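Dihydrodipicolinate synthase (Agrobacterium tumefaciens str., PDB 3B4U) catalyses the aldol-type condensation of pyruvate with aspartate semialdehyde that opens the lysine branch of biosynthesis. Local coordinates at the interface of chains A and B. Numbering follows the deposited sequence. Chains: chain A/B, Dihydrodipicolinate synthase.

Contact 1 lies about 12 Å from contact 2 and about 17 Å from contact 3, while contacts 2 and 3 are about 28 Å apart, all measured between centres of C-alpha atoms. B:Asp82 takes part in both contacts 1 and 2. Contacts 2 and 3 join the same two elements with the chains exchanged: the loop around Pro269 and the helix 115-129. The two-fold symmetry therefore places such a loop-to-helix seam on either side of the tyrosine and serine cluster of contact 1. This pattern is consistent with the tight dimer typical of dihydrodipicolinate synthases.

Contact 1: the interface of chains A and B. Residues chain A 51, 80, 82, 108, 141, 144-145; chain B 82, 108-109, 111.
The ring of B:Tyr109 enters chain A between A:Val144 on one face and A:Cys51 and A:Leu80 on the opposite side. In the dihydrodipicolinate synthase family, (beta/alpha)8 barrels, B:Tyr109 is the tyrosine passed across the tight dimer to complete the catalytic triad of the partner's active site. Its ring is carried outward with CG anti to the backbone N (chi1 -173°). Methyl CG1 of A:Val144 sits over the face towards the rim, 3.4 Å from CE2 of B:Tyr109. A:Thr145 CG2 lies on that same side, beside CE1. From the other side, A:Cys51 SG approaches B:Tyr109 CD2 at 3.4 Å, and both A:Leu80 methyls lie beneath the phenol end, CD2 3.6 Å from B:Tyr109 OH. At the rim, B:Lys111 bends at chi2 and chi4, which turns its terminal amine NZ back to A:Val144 O (2.8 Å), nearly along the C=O axis (173°). NZ also bonds B:Tyr109 O, from above that carbonyl plane, and water 2, which reaches A:Ser108 O and A:Thr145 O. Water 3 links the hydroxyls OG of A:Ser108 and B:Ser108. Each Asp82 OD1 accepts from the Ser108 N of its own chain (2.8 Å). Water 1 joins A:Leu80 O to B:Asp82 OD2.

Contact 2: the interface of chains A and B. Residues chain A 52, 267-269; chain B 82-84, 120-121.
A:Ala268 presses its methyl against the backbone of B:Trp121, whose indole turns an edge to the same residue. CB of A:Ala268 lies 3.4 Å from B:Trp121 N, within the helix 115-129, and 3.8 Å from the methyl CB of B:Ala120. With CG anti to its backbone N (chi1 -172°), B:Trp121 turns the CD1 edge of its indole to A:Ala268 O, which meets it in the ring plane, 3.5 Å from CD1. A:Pro269, which follows a cis peptide bond, runs alongside the indole, pointing the same way, and its CD approaches that same CD1. Further out, the aliphatic part of A:Arg267 and the side chain of B:Ile84 cross obliquely, touching through CG of the arginine and CD1 of the isoleucine at 4.0 Å. The arginine then bends at chi3 (-89°), bringing NH1 of its guanidinium to A:Ser52 O at 2.9 Å; this carbonyl lies close to the guanidinium plane, although the donor stands above the carbonyl plane. Polar links between the chains run through water. Water 6 joins A:Ser52 O to B:Ile84 N, at the start of the helix 84-96, although its placement relative to water 5 is doubtful. Water 4 lies 2.7 Å from B:Asp82 O and also bonds the hydroxyl OG of A:Ser52. The site holds the Ala268 loop of one subunit against two helices of the other, probably helping to stabilise the dimer.

Contact 3: the interface of chains A and B. Residues chain A 114, 116-117; chain B 269-271.
The N-terminal cap of the helix 115-129 in chain A forms one side of this contact, and the loop B:Pro269 to B:Val271 forms the other. A:Ser114 is the capping residue: its hydroxyl OG accepts from A:Gly117 N at 3.0 Å, with an angle of 158° at the hydrogen. The rotation that puts OG between the backbone N and the carbonyl carbon (chi1 69°) turns it back over the first turn. B:Val271 meets this cap with the tip of one branch. Its methyl CG1, anti to the carbonyl carbon (chi1 -61°), rests 3.6 Å from A:Ser114 OG and equally near A:Gly117 CA. Having no side chain, A:Gly117 presents its bare backbone to the partner, and its CA comes 3.3 Å from B:Pro269 O. The polar link of this carbonyl runs through solvent: B:Pro269 O bonds water 7 at 2.7 Å. The same water is bound by A:Ser114 through its backbone N, in a nearly straight bond, and A:Ser114 OG lies 3.0 Å from water 7. A:Ser114 OG thus engages the helix start and the bridging water together, while the valine methyl packs against it. The peptide bond preceding B:Pro269 is cis, which helps shape the loop here. In the fold, the cap lies after the strand 101-104, and the partner loop lies between the 3-10 helix 261-264 and the C-terminal helix 275-289.

Contact 1: the interface of chains A and B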
ATOM      1  N   CYS A  51       5.083   0.698  -7.322  1.00  7.62           N
ATOM      2  CA  CYS A  51       4.255   1.369  -6.327  1.00  7.27           C
ATOM      3  C   CYS A  51       4.268   2.879  -6.477  1.00  6.65           C
ATOM      4  O   CYS A  51       3.295   3.551  -6.135  1.00  7.98           O
ATOM      5  CB  CYS A  51       4.738   0.982  -4.922  1.00  7.32           C
ATOM      6  SG  CYS A  51       6.536   1.172  -4.666  1.00  8.86           S
ATOM      7  N   LEU A  80       0.113  -3.820  -7.727  1.00  6.59           N
ATOM      8  CA  LEU A  80       0.617  -3.674  -6.361  1.00  7.00           C
ATOM      9  C   LEU A  80      -0.312  -2.773  -5.553  1.00  7.50           C
ATOM     10  O   LEU A  80       0.134  -1.922  -4.790  1.00 10.34           O
ATOM     11  CB  LEU A  80       2.035  -3.072  -6.350  1.00  7.85           C
ATOM     12  CG  LEU A  80       3.121  -3.711  -7.221  1.00  7.88           C
ATOM     13  CD1 LEU A  80       4.419  -2.922  -7.130  1.00  8.96           C
ATOM     14  CD2 LEU A  80       3.350  -5.195  -6.901  1.00  9.23           C
ATOM     15  N   ASP A  82      -4.243  -2.097  -3.268  1.00  6.48           N
ATOM     16  CA  ASP A  82      -4.852  -2.645  -2.052  1.00  6.43           C
ATOM     17  C   ASP A  82      -6.335  -2.901  -2.143  1.00  6.34           C
ATOM     18  O   ASP A  82      -6.899  -3.530  -1.251  1.00  7.67           O
ATOM     19  CB  ASP A  82      -4.503  -1.747  -0.873  1.00  6.61           C
ATOM     20  CG  ASP A  82      -3.017  -1.506  -0.801  1.00  6.55           C
ATOM     21  OD1 ASP A  82      -2.260  -2.493  -0.949  1.00  6.91           O
ATOM     22  OD2 ASP A  82      -2.610  -0.340  -0.633  1.00  6.72           O
ATOM     23  N   SER A 108      -1.561  -4.633   0.734  1.00  7.55           N
ATOM     24  CA  SER A 108      -0.397  -4.404   1.587  1.00  8.44           C
ATOM     25  C   SER A 108      -0.549  -3.202   2.518  1.00  8.38           C
ATOM     26  O   SER A 108       0.450  -2.650   2.988  1.00 10.40           O
ATOM     27  CB  SER A 108       0.874  -4.292   0.708  1.00  9.45           C
ATOM     28  OG  SER A 108       0.829  -3.164  -0.136  1.00 10.14           O
ATOM     29  N   ILE A 141       6.297 -11.530  -1.505  1.00  7.12           N
ATOM     30  CA  ILE A 141       7.475 -10.716  -1.178  1.00  8.36           C
ATOM     31  C   ILE A 141       7.266 -10.108   0.211  1.00  7.66           C
ATOM     32  O   ILE A 141       7.129  -8.895   0.402  1.00  8.29           O
ATOM     33  CB  ILE A 141       7.781  -9.687  -2.292  1.00  8.68           C
ATOM     34  CG1 ILE A 141       9.122  -8.994  -2.000  1.00  9.78           C
ATOM     35  CG2 ILE A 141       6.619  -8.710  -2.546  1.00  9.12           C
ATOM     36  CD1 ILE A 141       9.608  -8.117  -3.138  1.00 11.97           C
ATOM     37  N   VAL A 144       8.703  -6.857   1.792  1.00  9.12           N
ATOM     38  CA  VAL A 144       8.174  -5.580   1.350  1.00  8.90           C
ATOM     39  C   VAL A 144       6.706  -5.448   1.745  1.00  8.56           C
ATOM     40  O   VAL A 144       6.322  -4.472   2.372  1.00  9.04           O
ATOM     41  CB  VAL A 144       8.373  -5.409  -0.159  1.00  9.39           C
ATOM     42  CG1 VAL A 144       7.751  -4.098  -0.598  1.00 10.10           C
ATOM     43  CG2 VAL A 144       9.853  -5.469  -0.515  1.00 10.59           C
ATOM     44  N   THR A 145       5.849  -6.407   1.390  1.00  8.32           N
ATOM     45  CA  THR A 145       4.433  -6.276   1.667  1.00  8.42           C
ATOM     46  C   THR A 145       4.033  -6.616   3.096  1.00  8.49           C
ATOM     47  O   THR A 145       2.947  -6.243   3.520  1.00  9.34           O
ATOM     48  CB  THR A 145       3.582  -7.175   0.750  1.00  7.93           C
ATOM     49  OG1 THR A 145       4.013  -8.513   0.990  1.00  7.59           O
ATOM     50  CG2 THR A 145       3.725  -6.810  -0.699  1.00  8.49           C
TER
ATOM     51  N   ASP B  82       0.239   4.983  -2.726  1.00  6.43           N
ATOM     52  CA  ASP B  82       1.699   4.898  -2.697  1.00  6.47           C
ATOM     53  C   ASP B  82       2.397   5.723  -3.757  1.00  6.53           C
ATOM     54  O   ASP B  82       3.613   5.883  -3.697  1.00  8.51           O
ATOM     55  CB  ASP B  82       2.137   3.442  -2.761  1.00  6.32           C
ATOM     56  CG  ASP B  82       1.403   2.618  -1.724  1.00  6.39           C
ATOM     57  OD1 ASP B  82       1.325   3.106  -0.567  1.00  6.77           O
ATOM     58  OD2 ASP B  82       0.885   1.540  -2.067  1.00  6.64           O
ATOM     59  N   SER B 108       3.184   3.429   1.527  1.00  7.69           N
ATOM     60  CA  SER B 108       3.243   2.309   2.458  1.00  8.23           C
ATOM     61  C   SER B 108       3.590   0.982   1.795  1.00  8.53           C
ATOM     62  O   SER B 108       3.270  -0.083   2.340  1.00  9.42           O
ATOM     63  CB  SER B 108       1.918   2.226   3.247  1.00  9.47           C
ATOM     64  OG  SER B 108       0.792   1.944   2.435  1.00 10.07           O
ATOM     65  N   TYR B 109       4.242   1.031   0.644  1.00  7.27           N
ATOM     66  CA  TYR B 109       4.739  -0.187   0.001  1.00  6.98           C
ATOM     67  C   TYR B 109       6.211  -0.411   0.363  1.00  7.91           C
ATOM     68  O   TYR B 109       6.553  -1.357   1.078  1.00  7.68           O
ATOM     69  CB  TYR B 109       4.481  -0.120  -1.509  1.00  7.46           C
ATOM     70  CG  TYR B 109       4.818  -1.405  -2.236  1.00  7.76           C
ATOM     71  CD1 TYR B 109       3.912  -2.460  -2.355  1.00  8.96           C
ATOM     72  CD2 TYR B 109       6.069  -1.600  -2.790  1.00  7.70           C
ATOM     73  CE1 TYR B 109       4.252  -3.617  -3.038  1.00  8.32           C
ATOM     74  CE2 TYR B 109       6.409  -2.772  -3.458  1.00  9.03           C
ATOM     75  CZ  TYR B 109       5.511  -3.764  -3.570  1.00  8.65           C
ATOM     76  OH  TYR B 109       5.830  -4.945  -4.243  1.00  9.63           O
ATOM     77  N   LYS B 111       9.506  -0.131   2.438  1.00  8.00           N
ATOM     78  CA  LYS B 111       9.754  -0.146   3.871  1.00  8.12           C
ATOM     79  C   LYS B 111      11.054   0.558   4.233  1.00  8.50           C
ATOM     80  O   LYS B 111      11.927   0.733   3.403  1.00  9.43           O
ATOM     81  CB  LYS B 111       9.817  -1.600   4.348  1.00  8.80           C
ATOM     82  CG  LYS B 111       8.516  -2.384   4.109  1.00  8.75           C
ATOM     83  CD  LYS B 111       7.448  -1.968   5.080  1.00  9.86           C
ATOM     84  CE  LYS B 111       6.065  -2.588   4.793  1.00  9.48           C
ATOM     85  NZ  LYS B 111       5.425  -2.056   3.542  1.00  8.14           N
TER
HETATM   86  O   HOH W   1       1.684   0.365  -4.449  1.00  9.25           O
HETATM   87  O   HOH W   2       2.979  -3.446   3.523  1.00  9.72           O
HETATM   88  O   HOH W   3       0.369  -0.299   0.408  1.00  9.95           O

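Contact 2: the interface of chains A and B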
ATOM      1  N   SER A  52       5.352   3.399  -7.052  1.00  7.01           N
ATOM      2  CA  SER A  52       5.536   4.841  -7.223  1.00  7.93           C
ATOM      3  C   SER A  52       5.075   5.325  -8.591  1.00  7.97           C
ATOM      4  O   SER A  52       5.083   6.532  -8.841  1.00  8.86           O
ATOM      5  CB  SER A  52       6.994   5.184  -7.040  1.00  8.57           C
ATOM      6  OG  SER A  52       7.438   4.702  -5.791  1.00  8.86           O
ATOM      7  N   ARG A 267      12.534   7.667  -7.497  1.00  9.04           N
ATOM      8  CA  ARG A 267      11.390   8.456  -7.078  1.00  9.14           C
ATOM      9  C   ARG A 267      11.222   8.349  -5.585  1.00  8.47           C
ATOM     10  O   ARG A 267      11.381   7.286  -4.984  1.00  8.49           O
ATOM     11  CB  ARG A 267      10.152   7.949  -7.803  1.00 10.07           C
ATOM     12  CG  ARG A 267       8.908   8.784  -7.722  1.00 12.72           C
ATOM     13  CD  ARG A 267       7.969   8.400  -8.858  1.00 12.71           C
ATOM     14  NE  ARG A 267       8.084   9.095 -10.152  1.00 12.27           N
ATOM     15  CZ  ARG A 267       7.201   8.949 -11.141  1.00 10.31           C
ATOM     16  NH1 ARG A 267       6.210   8.087 -11.005  1.00  9.51           N
ATOM     17  NH2 ARG A 267       7.282   9.618 -12.261  1.00 11.34           N
ATOM     18  N   ALA A 268      10.875   9.473  -4.974  1.00  8.73           N
ATOM     19  CA  ALA A 268      10.506   9.461  -3.566  1.00  8.88           C
ATOM     20  C   ALA A 268       9.414   8.406  -3.372  1.00  8.20           C
ATOM     21  O   ALA A 268       8.552   8.259  -4.231  1.00  8.86           O
ATOM     22  CB  ALA A 268       9.969  10.847  -3.166  1.00  9.33           C
ATOM     23  N   PRO A 269       9.422   7.701  -2.236  1.00  8.14           N
ATOM     24  CA  PRO A 269      10.202   7.922  -1.012  1.00  9.09           C
ATOM     25  C   PRO A 269      11.592   7.302  -0.986  1.00  8.62           C
ATOM     26  O   PRO A 269      12.265   7.367   0.046  1.00  9.61           O
ATOM     27  CB  PRO A 269       9.315   7.279   0.061  1.00  9.28           C
ATOM     28  CG  PRO A 269       8.757   6.119  -0.660  1.00  9.37           C
ATOM     29  CD  PRO A 269       8.422   6.641  -2.038  1.00  8.43           C
TER
ATOM     30  N   ASP B  82       0.239   4.983  -2.726  1.00  6.43           N
ATOM     31  CA  ASP B  82       1.699   4.898  -2.697  1.00  6.47           C
ATOM     32  C   ASP B  82       2.397   5.723  -3.757  1.00  6.53           C
ATOM     33  O   ASP B  82       3.613   5.883  -3.697  1.00  8.51           O
ATOM     34  CB  ASP B  82       2.137   3.442  -2.761  1.00  6.32           C
ATOM     35  CG  ASP B  82       1.403   2.618  -1.724  1.00  6.39           C
ATOM     36  OD1 ASP B  82       1.325   3.106  -0.567  1.00  6.77           O
ATOM     37  OD2 ASP B  82       0.885   1.540  -2.067  1.00  6.64           O
ATOM     38  N   SER B  83       1.664   6.259  -4.717  1.00  6.43           N
ATOM     39  CA  SER B  83       2.266   7.049  -5.778  1.00  6.83           C
ATOM     40  C   SER B  83       1.907   8.500  -5.595  1.00  7.17           C
ATOM     41  O   SER B  83       0.825   8.872  -5.103  1.00  6.99           O
ATOM     42  CB  SER B  83       1.791   6.560  -7.160  1.00  7.63           C
ATOM     43  OG  SER B  83       0.397   6.772  -7.324  1.00  8.30           O
ATOM     44  N   ILE B  84       2.820   9.355  -6.064  1.00  7.19           N
ATOM     45  CA  ILE B  84       2.610  10.784  -6.074  1.00  7.91           C
ATOM     46  C   ILE B  84       1.379  11.121  -6.904  1.00  7.87           C
ATOM     47  O   ILE B  84       0.548  11.942  -6.485  1.00  8.04           O
ATOM     48  CB  ILE B  84       3.886  11.489  -6.625  1.00  8.53           C
ATOM     49  CG1 ILE B  84       5.034  11.353  -5.605  1.00  9.93           C
ATOM     50  CG2 ILE B  84       3.597  12.955  -6.968  1.00  9.90           C
ATOM     51  CD1 ILE B  84       6.424  11.501  -6.230  1.00 11.19           C
ATOM     52  N   ALA B 120      10.512  14.594   0.354  1.00  7.26           N
ATOM     53  CA  ALA B 120      10.445  14.718  -1.082  1.00  7.58           C
ATOM     54  C   ALA B 120       9.128  14.205  -1.635  1.00  7.54           C
ATOM     55  O   ALA B 120       8.584  14.769  -2.577  1.00  7.72           O
ATOM     56  CB  ALA B 120      11.624  13.983  -1.721  1.00  8.45           C
ATOM     57  N   TRP B 121       8.596  13.130  -1.062  1.00  6.99           N
ATOM     58  CA  TRP B 121       7.336  12.571  -1.548  1.00  7.06           C
ATOM     59  C   TRP B 121       6.183  13.552  -1.281  1.00  6.45           C
ATOM     60  O   TRP B 121       5.409  13.874  -2.175  1.00  6.89           O
ATOM     61  CB  TRP B 121       7.027  11.247  -0.846  1.00  7.11           C
ATOM     62  CG  TRP B 121       5.851  10.527  -1.424  1.00  6.87           C
ATOM     63  CD1 TRP B 121       5.879   9.669  -2.473  1.00  7.19           C
ATOM     64  CD2 TRP B 121       4.500  10.577  -0.973  1.00  6.35           C
ATOM     65  NE1 TRP B 121       4.621   9.177  -2.699  1.00  7.34           N
ATOM     66  CE2 TRP B 121       3.752   9.729  -1.806  1.00  6.93           C
ATOM     67  CE3 TRP B 121       3.847  11.245   0.051  1.00  6.95           C
ATOM     68  CZ2 TRP B 121       2.387   9.492  -1.609  1.00  7.09           C
ATOM     69  CZ3 TRP B 121       2.493  11.021   0.251  1.00  7.00           C
ATOM     70  CH2 TRP B 121       1.782  10.148  -0.587  1.00  6.98           C
TER
HETATM   71  O   HOH W   4       5.966   4.557  -3.239  1.00  9.17           O
HETATM   72  O   HOH W   5       5.876   7.464  -4.778  1.00 13.45           O
HETATM   73  O   HOH W   6       5.264   8.359  -6.894  1.00 14.68           O

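Contact 3: the interface of chains A and B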
ATOM      1  N   SER A 114      -5.222 -12.775   7.411  1.00  8.54           N
ATOM      2  CA  SER A 114      -5.334 -14.227   7.399  1.00  9.03           C
ATOM      3  C   SER A 114      -5.297 -14.810   5.996  1.00  7.76           C
ATOM      4  O   SER A 114      -5.651 -14.162   5.003  1.00  7.86           O
ATOM      5  CB  SER A 114      -6.630 -14.656   8.099  1.00  9.51           C
ATOM      6  OG  SER A 114      -7.748 -14.270   7.320  1.00  9.67           O
ATOM      7  N   ASP A 116      -7.506 -16.898   4.952  1.00  7.64           N
ATOM      8  CA  ASP A 116      -8.898 -16.855   4.508  1.00  7.87           C
ATOM      9  C   ASP A 116      -9.209 -15.487   3.886  1.00  7.54           C
ATOM     10  O   ASP A 116      -9.837 -15.397   2.841  1.00  6.78           O
ATOM     11  CB  ASP A 116      -9.827 -17.146   5.689  1.00  7.81           C
ATOM     12  CG  ASP A 116      -9.873 -18.595   6.089  1.00  9.70           C
ATOM     13  OD1 ASP A 116      -9.345 -19.446   5.356  1.00  9.12           O
ATOM     14  OD2 ASP A 116     -10.471 -18.864   7.150  1.00 10.47           O
ATOM     15  N   GLY A 117      -8.734 -14.405   4.512  1.00  7.52           N
ATOM     16  CA  GLY A 117      -8.979 -13.079   3.959  1.00  7.37           C
ATOM     17  C   GLY A 117      -8.286 -12.882   2.622  1.00  7.04           C
ATOM     18  O   GLY A 117      -8.831 -12.277   1.712  1.00  6.86           O
TER
ATOM     19  N   PRO B 269      -9.062  -7.939   2.580  1.00  6.84           N
ATOM     20  CA  PRO B 269      -8.559  -9.113   3.278  1.00  7.30           C
ATOM     21  C   PRO B 269      -8.901  -9.251   4.761  1.00  7.00           C
ATOM     22  O   PRO B 269      -8.397 -10.168   5.417  1.00  7.80           O
ATOM     23  CB  PRO B 269      -7.061  -8.921   3.109  1.00  8.45           C
ATOM     24  CG  PRO B 269      -6.910  -7.446   3.226  1.00  8.26           C
ATOM     25  CD  PRO B 269      -8.038  -6.889   2.475  1.00  7.27           C
ATOM     26  N   LEU B 270      -9.756  -8.386   5.289  1.00  6.49           N
ATOM     27  CA  LEU B 270     -10.310  -8.589   6.623  1.00  6.84           C
ATOM     28  C   LEU B 270     -11.306  -9.741   6.579  1.00  7.06           C
ATOM     29  O   LEU B 270     -11.816 -10.077   5.510  1.00  7.62           O
ATOM     30  CB  LEU B 270     -10.969  -7.317   7.137  1.00  6.84           C
ATOM     31  CG  LEU B 270     -10.095  -6.061   7.236  1.00  6.81           C
ATOM     32  CD1 LEU B 270     -10.856  -4.903   7.808  1.00  8.28           C
ATOM     33  CD2 LEU B 270      -8.829  -6.324   8.058  1.00  9.12           C
ATOM     34  N   VAL B 271     -11.564 -10.305   7.750  1.00  7.80           N
ATOM     35  CA  VAL B 271     -12.584 -11.334   7.903  1.00  9.69           C
ATOM     36  C   VAL B 271     -13.546 -10.971   9.028  1.00 10.88           C
ATOM     37  O   VAL B 271     -13.201 -10.260   9.927  1.00 11.13           O
ATOM     38  CB  VAL B 271     -11.957 -12.724   8.115  1.00 10.24           C
ATOM     39  CG1 VAL B 271     -11.089 -13.117   6.885  1.00 10.57           C
ATOM     40  CG2 VAL B 271     -11.205 -12.824   9.377  1.00 13.93           C
TER
HETATM   41  O   HOH W   7      -7.686 -11.334   7.738  1.00 11.78           O